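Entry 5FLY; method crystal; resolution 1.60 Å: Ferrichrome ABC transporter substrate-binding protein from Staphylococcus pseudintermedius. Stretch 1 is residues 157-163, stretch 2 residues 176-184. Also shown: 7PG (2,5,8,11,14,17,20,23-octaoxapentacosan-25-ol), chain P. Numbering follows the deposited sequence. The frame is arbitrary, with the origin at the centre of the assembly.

Stretch 1 (157-163) SVTIFED
Stretch 2, residues 176-184: GRGSEVLYQ

Two polar links pin the ends of this contact. At one end Glu162 and Arg177 form a salt bridge in which Arg177 NE donates to Glu162 OE1 at 3.0 Å, with a nearly straight N-H...O angle of 165°. Glu162 is extended (chi1 and chi2 t, chi3 9°), whereas Arg177 bends (chi1 m, chi2 p, chi3 t, chi4 163°), so the carboxylate meets the guanidinium at its edge, near its plane. The bound 7PG lies at that edge too, its C5 3.1 Å from Arg177 NH2.

At the other end Tyr183 OH donates to Val158 O at 2.7 Å. A water extends this link: it gives a hydrogen bond to Tyr183 OH (2.7 Å) and accepts one from Ile160 N (2.9 Å). The hydroxyl thus reaches the strand backbone directly at one residue and through water two residues on.

The backbone frame is a strand, 158-163, laid against a helix, 179-184, whose N-to-C directions are nearly antiparallel at 167° and whose axes approach to 9.9 Å. Register is set by Val158 CA to Leu182 CA, 7.7 Å, and Ile160 CA to Ser179 CA, 7.4 Å. Strand alternation follows: Val158, Ile160 and Glu162 point their CA-to-CB bonds toward the partner, Thr159 and Phe161 away.

A type I' turn from Gly176 to Ser179 leads into the helix. Phi/psi run 69/-159 at Gly176, 55/33 at Arg177 and 84/-3 at Gly178, the N-cap residue, where a CB would jam against the preceding carbonyl oxygen. Ser179 (chi1 p) ties the turn to Gly176 O twice, through N at 3.0 Å and OG at 2.7 Å, while Gly176 N donates to Glu180 OE2 at 2.8 Å. Leu182 N to Gly178 O (2.9 Å) and Tyr183 N to Ser179 O (2.9 Å) carry the helix onward, with a wider pi-type turn over 180-184.

Between the polar ends lies the apolar centre. Ile160 (chi1 m, chi2 t) buries the largest area, and its CD1 touches Arg177 O at 3.5 Å, Ser179 CA at 3.6 Å, Leu182 CD1 at 3.7 Å and Tyr183 CE2 at 3.8 Å. Val158 (chi1 p) sets CG1 3.4 Å from Tyr183 CE1 and 4.2 Å from Leu182 CB. Leu182 is m, t; Tyr183 (chi1 m, chi2 -63°) starts sideways, but its end swings nearer, meeting both aliphatic chains obliquely. The rule is economical: one tyrosine packs its ring on the strand's side chains and bonds its hydroxyl to the strand's backbone.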

ATOM      1  N   SER A 157      21.024   1.134   0.915  1.00  9.07           N
ATOM      2  CA  SER A 157      19.974   0.897  -0.063  1.00  9.91           C
ATOM      3  C   SER A 157      19.198  -0.374   0.269  1.00 12.06           C
ATOM      4  O   SER A 157      19.675  -1.249   0.989  1.00 11.36           O
ATOM      5  CB  SER A 157      20.536   0.778  -1.477  1.00 10.48           C
ATOM      6  OG  SER A 157      21.271  -0.428  -1.646  1.00 10.37           O
ATOM      7  N   VAL A 158      17.991  -0.469  -0.265  1.00  9.31           N
ATOM      8  CA  VAL A 158      17.136  -1.631   0.006  1.00  8.86           C
ATOM      9  C   VAL A 158      16.360  -1.998  -1.256  1.00  9.27           C
ATOM     10  O   VAL A 158      16.032  -1.148  -2.093  1.00  8.88           O
ATOM     11  CB  VAL A 158      16.177  -1.368   1.200  1.00 10.72           C
ATOM     12  CG1 VAL A 158      15.301  -0.183   0.947  1.00 12.11           C
ATOM     13  CG2 VAL A 158      15.339  -2.617   1.524  1.00 11.08           C
ATOM     14  N   THR A 159      16.140  -3.301  -1.389  1.00  7.93           N
ATOM     15  CA  THR A 159      15.364  -3.906  -2.457  1.00  8.30           C
ATOM     16  C   THR A 159      14.229  -4.703  -1.849  1.00  8.96           C
ATOM     17  O   THR A 159      14.456  -5.444  -0.884  1.00  7.84           O
ATOM     18  CB  THR A 159      16.243  -4.846  -3.303  1.00  9.21           C
ATOM     19  OG1 THR A 159      17.274  -4.077  -3.937  1.00 11.28           O
ATOM     20  CG2 THR A 159      15.402  -5.614  -4.345  1.00  8.41           C
ATOM     21  N   ILE A 160      13.016  -4.538  -2.382  1.00  8.43           N
ATOM     22  CA  ILE A 160      11.876  -5.351  -1.970  1.00  9.78           C
ATOM     23  C   ILE A 160      11.509  -6.293  -3.094  1.00  9.49           C
ATOM     24  O   ILE A 160      11.119  -5.850  -4.181  1.00  9.07           O
ATOM     25  CB  ILE A 160      10.621  -4.510  -1.605  1.00  9.79           C
ATOM     26  CG1 ILE A 160      10.958  -3.390  -0.620  1.00  9.25           C
ATOM     27  CG2 ILE A 160       9.542  -5.411  -1.025  1.00 10.98           C
ATOM     28  CD1 ILE A 160       9.921  -2.304  -0.586  1.00  9.63           C
ATOM     29  N   PHE A 161      11.660  -7.584  -2.836  1.00  8.69           N
ATOM     30  CA  PHE A 161      11.095  -8.613  -3.695  1.00  8.66           C
ATOM     31  C   PHE A 161       9.806  -9.168  -3.082  1.00 10.77           C
ATOM     32  O   PHE A 161       9.659  -9.221  -1.853  1.00 12.25           O
ATOM     33  CB  PHE A 161      12.079  -9.748  -3.917  1.00  8.09           C
ATOM     34  CG  PHE A 161      13.314  -9.362  -4.712  1.00  8.86           C
ATOM     35  CD1 PHE A 161      13.226  -8.834  -6.001  1.00  8.57           C
ATOM     36  CD2 PHE A 161      14.574  -9.566  -4.166  1.00  9.64           C
ATOM     37  CE1 PHE A 161      14.387  -8.509  -6.714  1.00  9.68           C
ATOM     38  CE2 PHE A 161      15.725  -9.240  -4.867  1.00 10.99           C
ATOM     39  CZ  PHE A 161      15.634  -8.715  -6.144  1.00  9.44           C
ATOM     40  N   GLU A 162       8.857  -9.553  -3.931  1.00  8.40           N
ATOM     41  CA  GLU A 162       7.731 -10.358  -3.459  1.00  7.75           C
ATOM     42  C   GLU A 162       7.646 -11.659  -4.233  1.00  8.77           C
ATOM     43  O   GLU A 162       7.691 -11.667  -5.464  1.00  7.92           O
ATOM     44  CB  GLU A 162       6.397  -9.612  -3.577  1.00  8.77           C
ATOM     45  CG  GLU A 162       5.196 -10.495  -3.214  1.00  9.82           C
ATOM     46  CD  GLU A 162       3.888  -9.741  -3.099  1.00 10.41           C
ATOM     47  OE1 GLU A 162       3.835  -8.540  -3.470  1.00 10.38           O
ATOM     48  OE2 GLU A 162       2.908 -10.358  -2.632  1.00 10.46           O
ATOM     49  N   ASP A 163       7.518 -12.741  -3.473  1.00  9.33           N
ATOM     50  CA  ASP A 163       7.277 -14.093  -3.971  1.00 10.78           C
ATOM     51  C   ASP A 163       5.759 -14.308  -4.012  1.00 10.18           C
ATOM     52  O   ASP A 163       5.101 -14.366  -2.973  1.00  8.34           O
ATOM     53  CB  ASP A 163       8.008 -15.098  -3.054  1.00 13.34           C
ATOM     54  CG  ASP A 163       7.532 -16.543  -3.213  1.00 16.03           C
ATOM     55  OD1 ASP A 163       7.398 -17.019  -4.357  1.00 15.18           O
ATOM     56  OD2 ASP A 163       7.335 -17.220  -2.167  1.00 17.93           O
ATOM     57  N   GLY A 176       3.098  -0.201  -1.944  1.00  8.93           N
ATOM     58  CA  GLY A 176       2.910  -1.081  -0.812  1.00  8.17           C
ATOM     59  C   GLY A 176       4.128  -1.949  -0.580  1.00  8.67           C
ATOM     60  O   GLY A 176       5.228  -1.605  -0.995  1.00  7.27           O
ATOM     61  N   ARG A 177       3.912  -3.060   0.117  1.00  9.82           N
ATOM     62  CA  ARG A 177       4.959  -3.997   0.490  1.00  9.35           C
ATOM     63  C   ARG A 177       6.090  -3.313   1.254  1.00 10.25           C
ATOM     64  O   ARG A 177       7.245  -3.721   1.160  1.00 10.63           O
ATOM     65  CB  ARG A 177       5.504  -4.708  -0.752  1.00 10.12           C
ATOM     66  CG  ARG A 177       4.502  -5.616  -1.421  1.00 10.17           C
ATOM     67  CD  ARG A 177       3.591  -4.872  -2.379  1.00  9.93           C
ATOM     68  NE  ARG A 177       2.727  -5.803  -3.104  1.00 12.70           N
ATOM     69  CZ  ARG A 177       1.627  -5.452  -3.758  1.00 13.64           C
ATOM     70  NH1 ARG A 177       1.227  -4.189  -3.790  1.00 13.27           N
ATOM     71  NH2 ARG A 177       0.917  -6.380  -4.379  1.00 13.76           N
ATOM     72  N   GLY A 178       5.748  -2.289   2.028  1.00  7.41           N
ATOM     73  CA  GLY A 178       6.747  -1.582   2.812  1.00  8.17           C
ATOM     74  C   GLY A 178       7.508  -0.492   2.074  1.00  8.00           C
ATOM     75  O   GLY A 178       8.318   0.209   2.676  1.00  8.03           O
ATOM     76  N   SER A 179       7.238  -0.320   0.783  1.00  8.46           N
ATOM     77  CA  SER A 179       7.980   0.640  -0.026  1.00  7.54           C
ATOM     78  C   SER A 179       7.832   2.070   0.500  1.00  7.27           C
ATOM     79  O   SER A 179       8.808   2.819   0.553  1.00  7.08           O
ATOM     80  CB  SER A 179       7.541   0.562  -1.495  1.00  7.24           C
ATOM     81  OG  SER A 179       6.172   0.884  -1.648  1.00  7.33           O
ATOM     82  N   GLU A 180       6.624   2.442   0.913  1.00  8.23           N
ATOM     83  CA  GLU A 180       6.409   3.791   1.420  1.00  7.47           C
ATOM     84  C   GLU A 180       7.231   4.020   2.681  1.00  8.29           C
ATOM     85  O   GLU A 180       7.884   5.054   2.823  1.00  7.93           O
ATOM     86  CB  GLU A 180       4.932   4.024   1.684  1.00  9.84           C
ATOM     87  CG  GLU A 180       4.098   3.963   0.416  1.00 10.33           C
ATOM     88  CD  GLU A 180       3.681   2.559   0.002  1.00 11.16           C
ATOM     89  OE1 GLU A 180       3.953   1.572   0.735  1.00 10.32           O
ATOM     90  OE2 GLU A 180       3.040   2.470  -1.075  1.00  9.90           O
ATOM     91  N   VAL A 181       7.200   3.056   3.593  1.00  6.84           N
ATOM     92  CA  VAL A 181       7.955   3.195   4.831  1.00  7.23           C
ATOM     93  C   VAL A 181       9.468   3.234   4.560  1.00  7.69           C
ATOM     94  O   VAL A 181      10.179   4.085   5.105  1.00  8.29           O
ATOM     95  CB  VAL A 181       7.608   2.064   5.807  1.00  8.29           C
ATOM     96  CG1 VAL A 181       8.578   2.058   6.993  1.00  9.69           C
ATOM     97  CG2 VAL A 181       6.161   2.199   6.263  1.00 10.26           C
ATOM     98  N   LEU A 182       9.955   2.313   3.734  1.00  7.21           N
ATOM     99  CA  LEU A 182      11.385   2.152   3.504  1.00  7.37           C
ATOM    100  C   LEU A 182      11.993   3.313   2.720  1.00  8.58           C
ATOM    101  O   LEU A 182      13.011   3.861   3.145  1.00  8.60           O
ATOM    102  CB  LEU A 182      11.650   0.832   2.792  1.00  7.93           C
ATOM    103  CG  LEU A 182      11.352  -0.409   3.635  1.00 11.39           C
ATOM    104  CD1 LEU A 182      11.277  -1.657   2.765  1.00 13.11           C
ATOM    105  CD2 LEU A 182      12.394  -0.560   4.763  1.00 11.02           C
ATOM    106  N   TYR A 183      11.367   3.708   1.610  1.00  8.61           N
ATOM    107  CA  TYR A 183      11.959   4.695   0.707  1.00  9.07           C
ATOM    108  C   TYR A 183      11.555   6.137   1.001  1.00 11.96           C
ATOM    109  O   TYR A 183      12.336   7.065   0.741  1.00 13.61           O
ATOM    110  CB  TYR A 183      11.599   4.369  -0.739  1.00  8.68           C
ATOM    111  CG  TYR A 183      12.086   3.016  -1.186  1.00  9.04           C
ATOM    112  CD1 TYR A 183      13.445   2.728  -1.227  1.00  9.83           C
ATOM    113  CD2 TYR A 183      11.189   2.024  -1.554  1.00  9.47           C
ATOM    114  CE1 TYR A 183      13.906   1.474  -1.655  1.00 10.80           C
ATOM    115  CE2 TYR A 183      11.635   0.772  -1.964  1.00 10.42           C
ATOM    116  CZ  TYR A 183      12.990   0.511  -2.012  1.00 10.59           C
ATOM    117  OH  TYR A 183      13.425  -0.731  -2.433  1.00 10.43           O
ATOM    118  N   GLN A 184      10.336   6.343   1.496  1.00 10.92           N
ATOM    119  CA  GLN A 184       9.861   7.699   1.756  1.00  9.50           C
ATOM    120  C   GLN A 184       9.994   8.062   3.232  1.00  9.84           C
ATOM    121  O   GLN A 184      10.678   9.036   3.567  1.00 11.20           O
ATOM    122  CB  GLN A 184       8.411   7.869   1.293  1.00  9.83           C
ATOM    123  CG  GLN A 184       8.227   7.579  -0.194  1.00  8.92           C
ATOM    124  CD  GLN A 184       6.815   7.818  -0.675  1.00 10.37           C
ATOM    125  OE1 GLN A 184       6.256   8.912  -0.500  1.00 12.15           O
ATOM    126  NE2 GLN A 184       6.202   6.781  -1.256  1.00 10.62           N
TER
HETATM  127  C2  7PG P1295      -3.067  -7.379  -3.423  1.00 40.77           C
HETATM  128  O1  7PG P1295      -2.547  -8.676  -3.316  1.00 42.64           O
HETATM  129  C3  7PG P1295      -1.308  -8.832  -3.946  1.00 40.90           C
HETATM  130  C4  7PG P1295      -1.492  -9.507  -5.302  1.00 43.06           C
HETATM  131  O2  7PG P1295      -0.273 -10.002  -5.787  1.00 46.21           O
HETATM  132  C5  7PG P1295       0.762  -9.064  -5.833  1.00 41.44           C
HETATM  133  C6  7PG P1295       1.657  -9.275  -7.050  1.00 39.74           C
HETATM  134  O3  7PG P1295       2.113  -8.033  -7.514  1.00 39.09           O
HETATM  135  C7  7PG P1295       1.270  -7.354  -8.403  1.00 36.54           C
HETATM  136  C8  7PG P1295       1.754  -5.908  -8.547  1.00 36.60           C
HETATM  137  O4  7PG P1295       0.884  -5.115  -9.317  1.00 39.19           O
HETATM  138  C9  7PG P1295      -0.417  -5.034  -8.824  1.00 41.26           C
HETATM  139  C10 7PG P1295      -1.135  -3.735  -9.199  1.00 42.84           C
HETATM  140  O5  7PG P1295      -2.018  -3.449  -8.143  1.00 45.83           O
HETATM  141  C11 7PG P1295      -2.580  -2.166  -8.087  1.00 44.30           C
HETATM  142  C12 7PG P1295      -3.024  -1.877  -6.649  1.00 41.54           C
HETATM  143  O6  7PG P1295      -2.329  -0.769  -6.132  1.00 41.35           O
HETATM  144  C13 7PG P1295      -1.226  -1.025  -5.306  1.00 39.58           C
HETATM  145  C14 7PG P1295      -1.689  -1.607  -3.975  1.00 38.24           C
HETATM  146  O7  7PG P1295      -0.962  -0.999  -2.946  1.00 43.04           O
HETATM  147  C15 7PG P1295      -1.630  -0.912  -1.716  1.00 43.85           C
HETATM  148  O   HOH W   1      11.891  -2.347  -3.974  1.00 10.50           O